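Long-range contact in acylneuraminate lyase (Mycoplasma synoviae, PDB 4N4P), which is a member of the dihydrodipicolinate synthetase family, whose chains fold into a TIM barrel: residues 85-96 against 124-134. Numbering follows the deposited sequence.
Sequences SLNIEETKELAK and YYEEISKAADI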
ATOM      1  N   SER A  85      16.967  11.959  16.852  1.00 13.35           N
ATOM      2  CA  SER A  85      15.714  11.727  17.585  1.00 14.38           C
ATOM      3  C   SER A  85      14.856  12.972  17.385  1.00 14.59           C
ATOM      4  O   SER A  85      15.244  13.906  16.669  1.00 15.67           O
ATOM      5  CB  SER A  85      15.942  11.458  19.093  1.00 14.42           C
ATOM      6  OG  SER A  85      16.290  12.648  19.810  1.00 15.30           O
ATOM      7  N   LEU A  86      13.698  13.026  18.029  1.00 14.40           N
ATOM      8  CA  LEU A  86      12.867  14.203  17.883  1.00 14.49           C
ATOM      9  C   LEU A  86      13.331  15.351  18.782  1.00 15.28           C
ATOM     10  O   LEU A  86      12.836  16.473  18.657  1.00 15.43           O
ATOM     11  CB  LEU A  86      11.410  13.869  18.150  1.00 14.98           C
ATOM     12  CG  LEU A  86      10.721  13.007  17.102  1.00 14.03           C
ATOM     13  CD1 LEU A  86       9.366  12.545  17.642  1.00 16.59           C
ATOM     14  CD2 LEU A  86      10.596  13.720  15.750  1.00 14.69           C
ATOM     15  N   ASN A  87      14.283  15.069  19.669  1.00 15.41           N
ATOM     16  CA  ASN A  87      14.835  16.104  20.532  1.00 15.91           C
ATOM     17  C   ASN A  87      16.023  16.736  19.835  1.00 16.50           C
ATOM     18  O   ASN A  87      17.121  16.193  19.857  1.00 15.44           O
ATOM     19  CB  ASN A  87      15.244  15.554  21.901  1.00 15.65           C
ATOM     20  CG  ASN A  87      15.561  16.656  22.896  1.00 16.02           C
ATOM     21  OD1 ASN A  87      16.213  17.646  22.556  1.00 17.89           O
ATOM     22  ND2 ASN A  87      15.101  16.491  24.142  1.00 18.60           N
ATOM     23  N   ILE A  88      15.795  17.887  19.217  1.00 17.27           N
ATOM     24  CA  ILE A  88      16.835  18.519  18.423  1.00 18.98           C
ATOM     25  C   ILE A  88      18.018  19.015  19.267  1.00 18.64           C
ATOM     26  O   ILE A  88      19.185  18.879  18.856  1.00 18.09           O
ATOM     27  CB  ILE A  88      16.260  19.674  17.568  1.00 19.75           C
ATOM     28  CG1 ILE A  88      14.990  19.242  16.792  1.00 22.57           C
ATOM     29  CG2 ILE A  88      17.329  20.298  16.681  1.00 20.78           C
ATOM     30  CD1 ILE A  88      14.950  17.815  16.209  1.00 22.50           C
ATOM     31  N   GLU A  89      17.749  19.577  20.446  1.00 18.36           N
ATOM     32  CA  GLU A  89      18.866  20.116  21.239  1.00 18.31           C
ATOM     33  C   GLU A  89      19.768  19.000  21.756  1.00 16.35           C
ATOM     34  O   GLU A  89      20.993  19.136  21.803  1.00 16.60           O
ATOM     35  CB  GLU A  89      18.368  21.034  22.380  1.00 19.79           C
ATOM     36  CG  GLU A  89      17.393  22.157  21.928  1.00 23.57           C
ATOM     37  CD  GLU A  89      17.947  23.145  20.867  1.00 30.38           C
ATOM     38  OE1 GLU A  89      19.185  23.411  20.809  1.00 28.93           O
ATOM     39  OE2 GLU A  89      17.104  23.669  20.086  1.00 32.60           O
ATOM     40  N   GLU A  90      19.170  17.883  22.149  1.00 15.18           N
ATOM     41  CA  GLU A  90      19.950  16.707  22.527  1.00 13.37           C
ATOM     42  C   GLU A  90      20.782  16.166  21.353  1.00 12.30           C
ATOM     43  O   GLU A  90      21.946  15.837  21.531  1.00 12.58           O
ATOM     44  CB  GLU A  90      19.051  15.615  23.102  1.00 13.55           C
ATOM     45  CG  GLU A  90      18.550  15.965  24.502  1.00 14.41           C
ATOM     46  CD  GLU A  90      17.740  14.857  25.121  1.00 18.09           C
ATOM     47  OE1 GLU A  90      17.482  13.835  24.428  1.00 14.83           O
ATOM     48  OE2 GLU A  90      17.391  15.015  26.323  1.00 16.12           O
ATOM     49  N   THR A  91      20.176  16.080  20.170  1.00 12.71           N
ATOM     50  CA  THR A  91      20.871  15.629  18.961  1.00 12.13           C
ATOM     51  C   THR A  91      22.131  16.466  18.660  1.00 12.49           C
ATOM     52  O   THR A  91      23.210  15.922  18.395  1.00 12.52           O
ATOM     53  CB  THR A  91      19.898  15.627  17.777  1.00 12.00           C
ATOM     54  OG1 THR A  91      18.817  14.725  18.068  1.00 12.23           O
ATOM     55  CG2 THR A  91      20.601  15.183  16.471  1.00 12.70           C
ATOM     56  N   LYS A  92      22.005  17.789  18.776  1.00 12.74           N
ATOM     57  CA  LYS A  92      23.148  18.695  18.613  1.00 13.42           C
ATOM     58  C   LYS A  92      24.271  18.442  19.631  1.00 13.34           C
ATOM     59  O   LYS A  92      25.450  18.437  19.271  1.00 12.95           O
ATOM     60  CB  LYS A  92      22.684  20.153  18.678  1.00 14.20           C
ATOM     61  CG  LYS A  92      21.719  20.552  17.573  1.00 16.29           C
ATOM     62  CD  LYS A  92      21.001  21.851  17.927  1.00 21.75           C
ATOM     63  CE  LYS A  92      21.964  23.031  17.963  1.00 24.78           C
ATOM     64  NZ  LYS A  92      21.387  24.163  18.757  1.00 28.19           N
ATOM     65  N   GLU A  93      23.914  18.200  20.893  1.00 13.88           N
ATOM     66  CA  GLU A  93      24.900  17.835  21.915  1.00 14.14           C
ATOM     67  C   GLU A  93      25.585  16.506  21.586  1.00 14.46           C
ATOM     68  O   GLU A  93      26.809  16.347  21.793  1.00 12.72           O
ATOM     69  CB  GLU A  93      24.260  17.762  23.308  1.00 15.70           C
ATOM     70  CG  GLU A  93      23.805  19.113  23.857  1.00 20.22           C
ATOM     71  CD  GLU A  93      24.969  20.096  24.020  1.00 28.95           C
ATOM     72  OE1 GLU A  93      25.980  19.709  24.644  1.00 32.38           O
ATOM     73  OE2 GLU A  93      24.882  21.242  23.512  1.00 33.00           O
ATOM     74  N   LEU A  94      24.801  15.541  21.089  1.00 13.75           N
ATOM     75  CA  LEU A  94      25.379  14.268  20.673  1.00 13.31           C
ATOM     76  C   LEU A  94      26.337  14.434  19.477  1.00 13.18           C
ATOM     77  O   LEU A  94      27.378  13.802  19.441  1.00 13.84           O
ATOM     78  CB  LEU A  94      24.270  13.253  20.350  1.00 13.20           C
ATOM     79  CG  LEU A  94      23.411  12.818  21.533  1.00 13.09           C
ATOM     80  CD1 LEU A  94      22.433  11.709  21.079  1.00 11.68           C
ATOM     81  CD2 LEU A  94      24.256  12.298  22.693  1.00 14.47           C
ATOM     82  N   ALA A  95      25.984  15.284  18.511  1.00 13.45           N
ATOM     83  CA  ALA A  95      26.891  15.592  17.377  1.00 13.23           C
ATOM     84  C   ALA A  95      28.201  16.178  17.880  1.00 13.74           C
ATOM     85  O   ALA A  95      29.283  15.797  17.422  1.00 12.91           O
ATOM     86  CB  ALA A  95      26.224  16.540  16.363  1.00 13.46           C
ATOM     87  N   LYS A  96      28.112  17.091  18.847  1.00 13.29           N
ATOM     88  CA  LYS A  96      29.325  17.670  19.455  1.00 13.77           C
ATOM     89  C   LYS A  96      30.141  16.644  20.201  1.00 13.76           C
ATOM     90  O   LYS A  96      31.379  16.642  20.116  1.00 12.86           O
ATOM     91  CB  LYS A  96      28.964  18.827  20.412  1.00 13.72           C
ATOM     92  CG  LYS A  96      28.401  20.026  19.716  1.00 16.80           C
ATOM     93  CD  LYS A  96      28.002  21.116  20.729  1.00 21.10           C
ATOM     94  CE  LYS A  96      27.023  22.140  20.147  1.00 24.50           C
ATOM     95  NZ  LYS A  96      27.615  23.075  19.134  1.00 28.13           N
ATOM     96  N   TYR A 124      15.613  20.200   9.929  1.00 14.35           N
ATOM     97  CA  TYR A 124      16.152  19.324  10.964  1.00 13.87           C
ATOM     98  C   TYR A 124      17.603  18.980  10.660  1.00 13.19           C
ATOM     99  O   TYR A 124      18.458  19.144  11.502  1.00 13.13           O
ATOM    100  CB  TYR A 124      15.272  18.089  11.009  1.00 15.00           C
ATOM    101  CG  TYR A 124      15.774  16.824  11.658  1.00 14.80           C
ATOM    102  CD1 TYR A 124      16.323  15.783  10.884  1.00 13.67           C
ATOM    103  CD2 TYR A 124      15.611  16.616  13.030  1.00 15.83           C
ATOM    104  CE1 TYR A 124      16.740  14.578  11.481  1.00 14.78           C
ATOM    105  CE2 TYR A 124      16.007  15.424  13.636  1.00 15.21           C
ATOM    106  CZ  TYR A 124      16.555  14.404  12.867  1.00 16.23           C
ATOM    107  OH  TYR A 124      16.915  13.228  13.502  1.00 15.90           O
ATOM    108  N   TYR A 125      17.902  18.568   9.426  1.00 13.58           N
ATOM    109  CA  TYR A 125      19.297  18.248   9.115  1.00 13.66           C
ATOM    110  C   TYR A 125      20.201  19.493   9.131  1.00 13.85           C
ATOM    111  O   TYR A 125      21.347  19.444   9.619  1.00 13.92           O
ATOM    112  CB  TYR A 125      19.373  17.513   7.795  1.00 13.60           C
ATOM    113  CG  TYR A 125      18.983  16.060   7.928  1.00 13.76           C
ATOM    114  CD1 TYR A 125      19.786  15.160   8.655  1.00 16.22           C
ATOM    115  CD2 TYR A 125      17.845  15.578   7.299  1.00 14.93           C
ATOM    116  CE1 TYR A 125      19.430  13.801   8.760  1.00 14.76           C
ATOM    117  CE2 TYR A 125      17.483  14.241   7.393  1.00 14.32           C
ATOM    118  CZ  TYR A 125      18.276  13.362   8.119  1.00 14.80           C
ATOM    119  OH  TYR A 125      17.899  12.040   8.179  1.00 15.79           O
ATOM    120  N   GLU A 126      19.663  20.613   8.655  1.00 15.02           N
ATOM    121  CA  GLU A 126      20.362  21.904   8.751  1.00 16.65           C
ATOM    122  C   GLU A 126      20.764  22.233  10.193  1.00 16.55           C
ATOM    123  O   GLU A 126      21.903  22.576  10.470  1.00 16.99           O
ATOM    124  CB  GLU A 126      19.482  23.031   8.218  1.00 17.44           C
ATOM    125  CG  GLU A 126      19.392  23.125   6.733  1.00 21.19           C
ATOM    126  CD  GLU A 126      18.740  24.418   6.321  1.00 27.72           C
ATOM    127  OE1 GLU A 126      17.498  24.471   6.259  1.00 30.11           O
ATOM    128  OE2 GLU A 126      19.486  25.378   6.043  1.00 32.93           O
ATOM    129  N   GLU A 127      19.817  22.149  11.119  1.00 17.25           N
ATOM    130  CA  GLU A 127      20.123  22.433  12.517  1.00 17.44           C
ATOM    131  C   GLU A 127      21.222  21.501  13.068  1.00 17.44           C
ATOM    132  O   GLU A 127      22.116  21.952  13.765  1.00 16.71           O
ATOM    133  CB  GLU A 127      18.866  22.327  13.368  1.00 18.21           C
ATOM    134  CG  GLU A 127      17.866  23.432  13.146  1.00 22.43           C
ATOM    135  CD  GLU A 127      16.983  23.634  14.363  1.00 27.81           C
ATOM    136  OE1 GLU A 127      15.746  23.603  14.202  1.00 32.05           O
ATOM    137  OE2 GLU A 127      17.527  23.803  15.478  1.00 29.01           O
ATOM    138  N   ILE A 128      21.158  20.202  12.760  1.00 16.55           N
ATOM    139  CA  ILE A 128      22.187  19.283  13.266  1.00 17.40           C
ATOM    140  C   ILE A 128      23.569  19.661  12.697  1.00 18.00           C
ATOM    141  O   ILE A 128      24.567  19.622  13.398  1.00 18.39           O
ATOM    142  CB  ILE A 128      21.877  17.789  12.966  1.00 16.96           C
ATOM    143  CG1 ILE A 128      20.494  17.406  13.505  1.00 16.37           C
ATOM    144  CG2 ILE A 128      22.984  16.870  13.585  1.00 17.97           C
ATOM    145  CD1 ILE A 128      19.946  16.063  12.940  1.00 15.93           C
ATOM    146  N   SER A 129      23.604  20.060  11.433  1.00 19.28           N
ATOM    147  CA  SER A 129      24.867  20.397  10.753  1.00 20.49           C
ATOM    148  C   SER A 129      25.617  21.562  11.399  1.00 21.44           C
ATOM    149  O   SER A 129      26.834  21.593  11.386  1.00 21.71           O
ATOM    150  CB  SER A 129      24.594  20.741   9.291  1.00 20.27           C
ATOM    151  OG  SER A 129      23.999  22.027   9.174  1.00 23.05           O
ATOM    152  N   LYS A 130      24.887  22.520  11.952  1.00 22.09           N
ATOM    153  CA  LYS A 130      25.525  23.678  12.591  1.00 23.02           C
ATOM    154  C   LYS A 130      26.247  23.322  13.884  1.00 22.67           C
ATOM    155  O   LYS A 130      27.111  24.070  14.339  1.00 22.99           O
ATOM    156  CB  LYS A 130      24.493  24.760  12.862  1.00 23.29           C
ATOM    157  CG  LYS A 130      24.392  25.830  11.791  1.00 27.13           C
ATOM    158  CD  LYS A 130      23.475  25.455  10.672  1.00 31.22           C
ATOM    159  CE  LYS A 130      22.823  26.699  10.069  1.00 34.19           C
ATOM    160  NZ  LYS A 130      21.962  26.300   8.910  1.00 37.95           N
ATOM    161  N   ALA A 131      25.897  22.179  14.483  1.00 21.90           N
ATOM    162  CA  ALA A 131      26.392  21.818  15.815  1.00 21.05           C
ATOM    163  C   ALA A 131      27.878  21.466  15.876  1.00 20.64           C
ATOM    164  O   ALA A 131      28.544  21.742  16.878  1.00 21.05           O
ATOM    165  CB  ALA A 131      25.557  20.660  16.400  1.00 20.85           C
ATOM    166  N   ALA A 132      28.390  20.823  14.831  1.00 19.98           N
ATOM    167  CA  ALA A 132      29.761  20.317  14.841  1.00 19.60           C
ATOM    168  C   ALA A 132      30.175  19.983  13.433  1.00 19.27           C
ATOM    169  O   ALA A 132      29.343  19.624  12.595  1.00 19.53           O
ATOM    170  CB  ALA A 132      29.887  19.063  15.715  1.00 18.96           C
ATOM    171  N   ASP A 133      31.471  20.117  13.188  1.00 19.14           N
ATOM    172  CA  ASP A 133      32.058  19.775  11.907  1.00 18.79           C
ATOM    173  C   ASP A 133      32.503  18.324  11.929  1.00 17.84           C
ATOM    174  O   ASP A 133      33.618  17.976  12.338  1.00 18.00           O
ATOM    175  CB  ASP A 133      33.197  20.745  11.579  1.00 19.89           C
ATOM    176  CG  ASP A 133      32.680  22.145  11.236  1.00 23.05           C
ATOM    177  OD1 ASP A 133      31.467  22.313  10.915  1.00 24.40           O
ATOM    178  OD2 ASP A 133      33.495  23.093  11.293  1.00 28.91           O
ATOM    179  N   ILE A 134      31.577  17.469  11.516  1.00 16.17           N
ATOM    180  CA  ILE A 134      31.780  16.034  11.501  1.00 13.74           C
ATOM    181  C   ILE A 134      30.893  15.524  10.356  1.00 13.00           C
ATOM    182  O   ILE A 134      29.806  16.042  10.133  1.00 12.51           O
ATOM    183  CB  ILE A 134      31.453  15.379  12.887  1.00 14.22           C
ATOM    184  CG1 ILE A 134      31.728  13.860  12.852  1.00 13.80           C
ATOM    185  CG2 ILE A 134      30.003  15.726  13.314  1.00 12.03           C
ATOM    186  CD1 ILE A 134      31.655  13.141  14.245  1.00 13.80           C
TER
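Helices 88-96 and 124-131 run in roughly the same direction, with axes 8.5 Å apart at a crossing angle of -39°, and Lys92 and Ala131 mark one point of nearest backbone approach. The small side chains of Ala95 and Ala131 lie where the helices come close. The methyl of Ala131 sits on Lys92, its CB 3.6 Å from Lys92 O and 3.7 Å from Lys92 CB. It also meets the methyl of Ala95. Nearer the start of 88-96, Thr91 CG2 lies 3.7 Å from both CG1 and CD1 of Ile128. The Ile128 CD1 methyl in turn covers one face of the Tyr124 ring, toward its rim. Ile88 reaches the edge of that ring, with CD1 3.5 Å from Tyr124 CD2. Tyr124 has CG anti to the backbone N (chi1 162°), which turns the ring toward 85-88; its hydroxyl bonds to Ile109 O. The other branch of Ile88, CG2, packs against the Glu127 carboxylate, which forms a salt bridge with Lys273 of the second subunit. At the far end, Lys96 bends at its last torsion (chi4 -71°) and places NZ 2.8 Å from Ala131 O, in the carbonyl plane on a lone pair. This bond joins the side chain of Lys96 to the backbone at Ala131. Inward, Ala95 and Ile134 touch Ile106, while Ile128 touches Ala108, both on strand 105-108. Two neighbouring outer helices packed over the strand that links them are characteristic of the beta/alpha repeats of a TIM barrel.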